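Local coordinates for protein tyrosyl-tRNA synthetase (Pyrococcus horikoshii, PDB 2CYC) that probably catalyses the ATP-dependent attachment of tyrosine to its cognate tRNA, passing through a tyrosyl-adenylate intermediate, at residues Q132-R145 with V195-H207. Sequence-based numbering, arbitrary orientation.
Sequences QTVIDISKNVTLSR and VIAIEVAQKLRYH
Asp136 and Thr133 hold the loop that follows helix 191-200. OD2 of Asp136 takes the backbone N-H of Arg205 on its syn lone pair, 2.7 Å from N and nearly straight at 168°. With CG anti to the backbone N (chi1 -173°), the carboxylate reaches out to that loop. A water joins the same OD2 to His207 N and Thr133 OG1. Thr133 OG1 also meets His207 ND1 at the ring edge, in a short hydrogen bond of 2.5 Å. The amide of Gln132 lies flat over the Tyr206 ring, planes 13° apart, and its CG makes a CH-pi contact with the same face.

The tight part is apolar and buried. Ile137 CG1 packs on Leu204 CD1 at 3.9 Å, and Val141 CG2 packs crosswise on Ile196 CG2 and Val200 CG1.

The solvent side is joined by charge and water instead. There Arg145 grips Glu199 end-on, NH1 to OE1 at 2.9 Å and NH2 to OE2 at 3.0 Å, while Ile196 CG1 lies over one guanidinium face, toward its rim. A methionine in place of Arg145 would probably leave the Glu199 carboxylate without its charged mate and freer to turn. One water joins Asn140 O to Lys203 NZ; another donates to Glu199 OE1 and only weakly to Asn140 O.

In this class I catalytic domain, Ile137 and Leu204 also rest on helix 164-178, which carries tyrosine-binding Gln172 and Asp175. Ile198 of helix 191-200 touches Leu19 of strand 15-19 and Lys217 of strand 214-223, and the second subunit packs on Gln132 and Leu143.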
loop_
_atom_site.group_PDB
_atom_site.type_symbol
_atom_site.label_atom_id
_atom_site.label_comp_id
_atom_site.label_asym_id
_atom_site.label_seq_id
_atom_site.Cartn_x
_atom_site.Cartn_y
_atom_site.Cartn_z
ATOM N N GLN A 132 1.170 9.826 0.910
ATOM C CA GLN A 132 0.451 10.114 2.135
ATOM C C GLN A 132 -1.037 10.060 1.779
ATOM O O GLN A 132 -1.872 9.638 2.578
ATOM C CB GLN A 132 0.827 11.488 2.666
ATOM C CG GLN A 132 0.052 11.890 3.926
ATOM C CD GLN A 132 0.593 13.151 4.570
ATOM O OE1 GLN A 132 0.954 14.108 3.882
ATOM N NE2 GLN A 132 0.640 13.166 5.899
ATOM N N THR A 133 -1.358 10.475 0.561
ATOM C CA THR A 133 -2.739 10.452 0.099
ATOM C C THR A 133 -3.157 9.020 -0.259
ATOM O O THR A 133 -4.323 8.661 -0.127
ATOM C CB THR A 133 -2.933 11.458 -1.064
ATOM O OG1 THR A 133 -3.181 12.752 -0.496
ATOM C CG2 THR A 133 -4.095 11.069 -1.977
ATOM N N VAL A 134 -2.214 8.187 -0.686
ATOM C CA VAL A 134 -2.561 6.793 -0.957
ATOM C C VAL A 134 -3.025 6.211 0.392
ATOM O O VAL A 134 -4.023 5.484 0.465
ATOM C CB VAL A 134 -1.352 5.964 -1.461
ATOM C CG1 VAL A 134 -1.679 4.477 -1.365
ATOM C CG2 VAL A 134 -1.023 6.328 -2.928
ATOM N N ILE A 135 -2.296 6.552 1.456
ATOM C CA ILE A 135 -2.630 6.083 2.802
ATOM C C ILE A 135 -3.983 6.648 3.252
ATOM O O ILE A 135 -4.839 5.917 3.745
ATOM C CB ILE A 135 -1.577 6.527 3.849
ATOM C CG1 ILE A 135 -0.212 5.909 3.534
ATOM C CG2 ILE A 135 -2.030 6.120 5.251
ATOM C CD1 ILE A 135 -0.220 4.409 3.514
ATOM N N ASP A 136 -4.156 7.957 3.086
ATOM C CA ASP A 136 -5.387 8.635 3.484
ATOM C C ASP A 136 -6.609 7.961 2.864
ATOM O O ASP A 136 -7.619 7.723 3.532
ATOM C CB ASP A 136 -5.322 10.104 3.059
ATOM C CG ASP A 136 -6.488 10.918 3.590
ATOM O OD1 ASP A 136 -6.978 10.608 4.699
ATOM O OD2 ASP A 136 -6.897 11.879 2.902
ATOM N N ILE A 137 -6.511 7.670 1.573
ATOM C CA ILE A 137 -7.579 7.001 0.858
ATOM C C ILE A 137 -7.755 5.575 1.402
ATOM O O ILE A 137 -8.875 5.126 1.660
ATOM C CB ILE A 137 -7.242 6.930 -0.644
ATOM C CG1 ILE A 137 -7.364 8.323 -1.265
ATOM C CG2 ILE A 137 -8.139 5.909 -1.344
ATOM C CD1 ILE A 137 -6.597 8.472 -2.598
ATOM N N SER A 138 -6.641 4.873 1.579
ATOM C CA SER A 138 -6.681 3.497 2.057
ATOM C C SER A 138 -7.339 3.338 3.419
ATOM O O SER A 138 -7.814 2.253 3.756
ATOM C CB SER A 138 -5.274 2.913 2.076
ATOM O OG SER A 138 -4.793 2.803 0.751
ATOM N N LYS A 139 -7.358 4.414 4.200
ATOM C CA LYS A 139 -8.002 4.395 5.510
ATOM C C LYS A 139 -9.523 4.366 5.355
ATOM O O LYS A 139 -10.233 3.993 6.287
ATOM C CB LYS A 139 -7.647 5.645 6.315
ATOM C CG LYS A 139 -6.311 5.633 7.009
ATOM C CD LYS A 139 -6.089 6.979 7.682
ATOM C CE LYS A 139 -5.591 6.828 9.103
ATOM N NZ LYS A 139 -6.570 6.138 9.981
ATOM N N ASN A 140 -10.023 4.757 4.182
ATOM C CA ASN A 140 -11.470 4.799 3.948
ATOM C C ASN A 140 -11.997 3.705 3.043
ATOM O O ASN A 140 -13.126 3.788 2.571
ATOM C CB ASN A 140 -11.872 6.151 3.352
ATOM C CG ASN A 140 -11.549 7.305 4.275
ATOM O OD1 ASN A 140 -10.489 7.924 4.173
ATOM N ND2 ASN A 140 -12.455 7.590 5.196
ATOM N N VAL A 141 -11.175 2.692 2.794
ATOM C CA VAL A 141 -11.557 1.589 1.930
ATOM C C VAL A 141 -11.163 0.276 2.604
ATOM O O VAL A 141 -10.054 0.142 3.119
ATOM C CB VAL A 141 -10.833 1.678 0.562
ATOM C CG1 VAL A 141 -11.347 0.586 -0.368
ATOM C CG2 VAL A 141 -11.033 3.054 -0.055
ATOM N N THR A 142 -12.065 -0.694 2.598
ATOM C CA THR A 142 -11.766 -1.973 3.220
ATOM C C THR A 142 -10.931 -2.853 2.314
ATOM O O THR A 142 -10.930 -2.696 1.090
ATOM C CB THR A 142 -13.042 -2.748 3.556
ATOM O OG1 THR A 142 -13.728 -3.076 2.342
ATOM C CG2 THR A 142 -13.955 -1.912 4.461
ATOM N N LEU A 143 -10.217 -3.783 2.930
ATOM C CA LEU A 143 -9.398 -4.729 2.197
ATOM C C LEU A 143 -10.291 -5.480 1.215
ATOM O O LEU A 143 -9.949 -5.646 0.044
ATOM C CB LEU A 143 -8.755 -5.720 3.175
ATOM C CG LEU A 143 -8.080 -6.953 2.576
ATOM C CD1 LEU A 143 -6.992 -6.523 1.590
ATOM C CD2 LEU A 143 -7.492 -7.800 3.698
ATOM N N SER A 144 -11.448 -5.923 1.699
ATOM C CA SER A 144 -12.385 -6.672 0.865
ATOM C C SER A 144 -12.783 -5.865 -0.367
ATOM O O SER A 144 -12.901 -6.408 -1.462
ATOM C CB SER A 144 -13.638 -7.041 1.672
ATOM O OG SER A 144 -14.382 -5.888 2.016
ATOM N N ARG A 145 -12.987 -4.567 -0.179
ATOM C CA ARG A 145 -13.361 -3.691 -1.278
ATOM C C ARG A 145 -12.210 -3.624 -2.295
ATOM O O ARG A 145 -12.428 -3.729 -3.496
ATOM C CB ARG A 145 -13.690 -2.297 -0.729
ATOM C CG ARG A 145 -14.261 -1.340 -1.747
ATOM C CD ARG A 145 -15.512 -1.907 -2.409
ATOM N NE ARG A 145 -16.074 -1.003 -3.416
ATOM C CZ ARG A 145 -16.757 0.107 -3.144
ATOM N NH1 ARG A 145 -16.979 0.472 -1.882
ATOM N NH2 ARG A 145 -17.216 0.857 -4.137
ATOM N N VAL A 195 -15.870 4.506 -8.808
ATOM C CA VAL A 195 -16.953 4.457 -7.828
ATOM C C VAL A 195 -16.343 4.671 -6.425
ATOM O O VAL A 195 -16.925 5.339 -5.578
ATOM C CB VAL A 195 -17.704 3.097 -7.878
ATOM C CG1 VAL A 195 -18.756 3.027 -6.760
ATOM C CG2 VAL A 195 -18.373 2.930 -9.233
ATOM N N ILE A 196 -15.160 4.110 -6.193
ATOM C CA ILE A 196 -14.485 4.277 -4.909
ATOM C C ILE A 196 -14.040 5.741 -4.772
ATOM O O ILE A 196 -14.226 6.365 -3.729
ATOM C CB ILE A 196 -13.263 3.342 -4.804
ATOM C CG1 ILE A 196 -13.730 1.877 -4.752
ATOM C CG2 ILE A 196 -12.457 3.687 -3.564
ATOM C CD1 ILE A 196 -12.615 0.853 -4.952
ATOM N N ALA A 197 -13.470 6.288 -5.839
ATOM C CA ALA A 197 -13.025 7.674 -5.831
ATOM C C ALA A 197 -14.177 8.604 -5.431
ATOM O O ALA A 197 -14.007 9.510 -4.623
ATOM C CB ALA A 197 -12.501 8.056 -7.209
ATOM N N ILE A 198 -15.351 8.373 -6.003
ATOM C CA ILE A 198 -16.501 9.200 -5.698
ATOM C C ILE A 198 -16.931 9.028 -4.245
ATOM O O ILE A 198 -17.281 10.008 -3.590
ATOM C CB ILE A 198 -17.656 8.885 -6.672
ATOM C CG1 ILE A 198 -17.287 9.418 -8.060
ATOM C CG2 ILE A 198 -18.947 9.513 -6.197
ATOM C CD1 ILE A 198 -18.185 8.911 -9.190
ATOM N N GLU A 199 -16.881 7.797 -3.740
ATOM C CA GLU A 199 -17.236 7.509 -2.342
ATOM C C GLU A 199 -16.316 8.182 -1.302
ATOM O O GLU A 199 -16.788 8.665 -0.273
ATOM C CB GLU A 199 -17.208 5.998 -2.084
ATOM C CG GLU A 199 -18.506 5.262 -2.385
ATOM C CD GLU A 199 -18.341 3.747 -2.330
ATOM O OE1 GLU A 199 -17.574 3.258 -1.469
ATOM O OE2 GLU A 199 -18.989 3.046 -3.141
ATOM N N VAL A 200 -15.008 8.215 -1.562
ATOM C CA VAL A 200 -14.078 8.807 -0.600
ATOM C C VAL A 200 -13.730 10.278 -0.825
ATOM O O VAL A 200 -13.076 10.890 0.021
ATOM C CB VAL A 200 -12.733 8.025 -0.566
ATOM C CG1 VAL A 200 -12.994 6.523 -0.330
ATOM C CG2 VAL A 200 -11.961 8.252 -1.883
ATOM N N ALA A 201 -14.161 10.842 -1.953
ATOM C CA ALA A 201 -13.815 12.230 -2.292
ATOM C C ALA A 201 -13.911 13.264 -1.174
ATOM O O ALA A 201 -12.972 14.027 -0.936
ATOM C CB ALA A 201 -14.651 12.705 -3.482
ATOM N N GLN A 202 -15.054 13.301 -0.502
ATOM C CA GLN A 202 -15.267 14.282 0.540
ATOM C C GLN A 202 -14.684 13.928 1.897
ATOM O O GLN A 202 -14.773 14.714 2.835
ATOM C CB GLN A 202 -16.760 14.579 0.639
ATOM C CG GLN A 202 -17.302 15.173 -0.661
ATOM C CD GLN A 202 -18.773 15.539 -0.593
ATOM O OE1 GLN A 202 -19.184 16.570 -1.115
ATOM N NE2 GLN A 202 -19.571 14.692 0.036
ATOM N N LYS A 203 -14.065 12.755 1.994
ATOM C CA LYS A 203 -13.451 12.329 3.248
ATOM C C LYS A 203 -11.942 12.569 3.254
ATOM O O LYS A 203 -11.297 12.439 4.294
ATOM C CB LYS A 203 -13.697 10.842 3.479
ATOM C CG LYS A 203 -15.153 10.436 3.386
ATOM C CD LYS A 203 -15.306 8.948 3.650
ATOM C CE LYS A 203 -16.743 8.499 3.456
ATOM N NZ LYS A 203 -16.897 7.063 3.797
ATOM N N LEU A 204 -11.385 12.903 2.090
ATOM C CA LEU A 204 -9.941 13.132 1.945
ATOM C C LEU A 204 -9.412 14.359 2.678
ATOM O O LEU A 204 -10.014 15.436 2.642
ATOM C CB LEU A 204 -9.586 13.224 0.462
ATOM C CG LEU A 204 -9.124 11.913 -0.172
ATOM C CD1 LEU A 204 -9.962 10.739 0.299
ATOM C CD2 LEU A 204 -9.162 12.055 -1.663
ATOM N N ARG A 205 -8.266 14.194 3.326
ATOM C CA ARG A 205 -7.673 15.286 4.082
ATOM C C ARG A 205 -6.565 16.041 3.361
ATOM O O ARG A 205 -6.459 17.253 3.498
ATOM C CB ARG A 205 -7.119 14.779 5.417
ATOM C CG ARG A 205 -6.862 15.904 6.403
ATOM C CD ARG A 205 -5.898 15.502 7.513
ATOM N NE ARG A 205 -6.088 16.304 8.719
ATOM C CZ ARG A 205 -7.153 16.212 9.514
ATOM N NH1 ARG A 205 -8.124 15.352 9.231
ATOM N NH2 ARG A 205 -7.249 16.977 10.595
ATOM N N TYR A 206 -5.736 15.345 2.591
ATOM C CA TYR A 206 -4.626 16.022 1.928
ATOM C C TYR A 206 -4.867 16.440 0.490
ATOM O O TYR A 206 -4.396 17.499 0.061
ATOM C CB TYR A 206 -3.369 15.160 2.030
ATOM C CG TYR A 206 -3.069 14.783 3.461
ATOM C CD1 TYR A 206 -3.503 13.570 3.984
ATOM C CD2 TYR A 206 -2.406 15.674 4.313
ATOM C CE1 TYR A 206 -3.290 13.242 5.318
ATOM C CE2 TYR A 206 -2.189 15.357 5.660
ATOM C CZ TYR A 206 -2.635 14.141 6.152
ATOM O OH TYR A 206 -2.427 13.820 7.471
ATOM N N HIS A 207 -5.590 15.623 -0.266
ATOM C CA HIS A 207 -5.865 16.008 -1.639
ATOM C C HIS A 207 -7.324 16.009 -2.071
ATOM O O HIS A 207 -7.677 15.475 -3.119
ATOM C CB HIS A 207 -5.008 15.193 -2.611
ATOM C CG HIS A 207 -3.557 15.550 -2.549
ATOM N ND1 HIS A 207 -2.680 14.952 -1.669
ATOM C CD2 HIS A 207 -2.852 16.518 -3.182
ATOM C CE1 HIS A 207 -1.497 15.537 -1.760
ATOM N NE2 HIS A 207 -1.576 16.492 -2.671
HETATM O O HOH W 1 -5.969 12.959 0.735
HETATM O O HOH W 2 -9.675 10.559 5.422
HETATM O O HOH W 3 -15.334 5.693 1.970
HETATM O O HOH W 4 -14.911 2.710 -0.070
#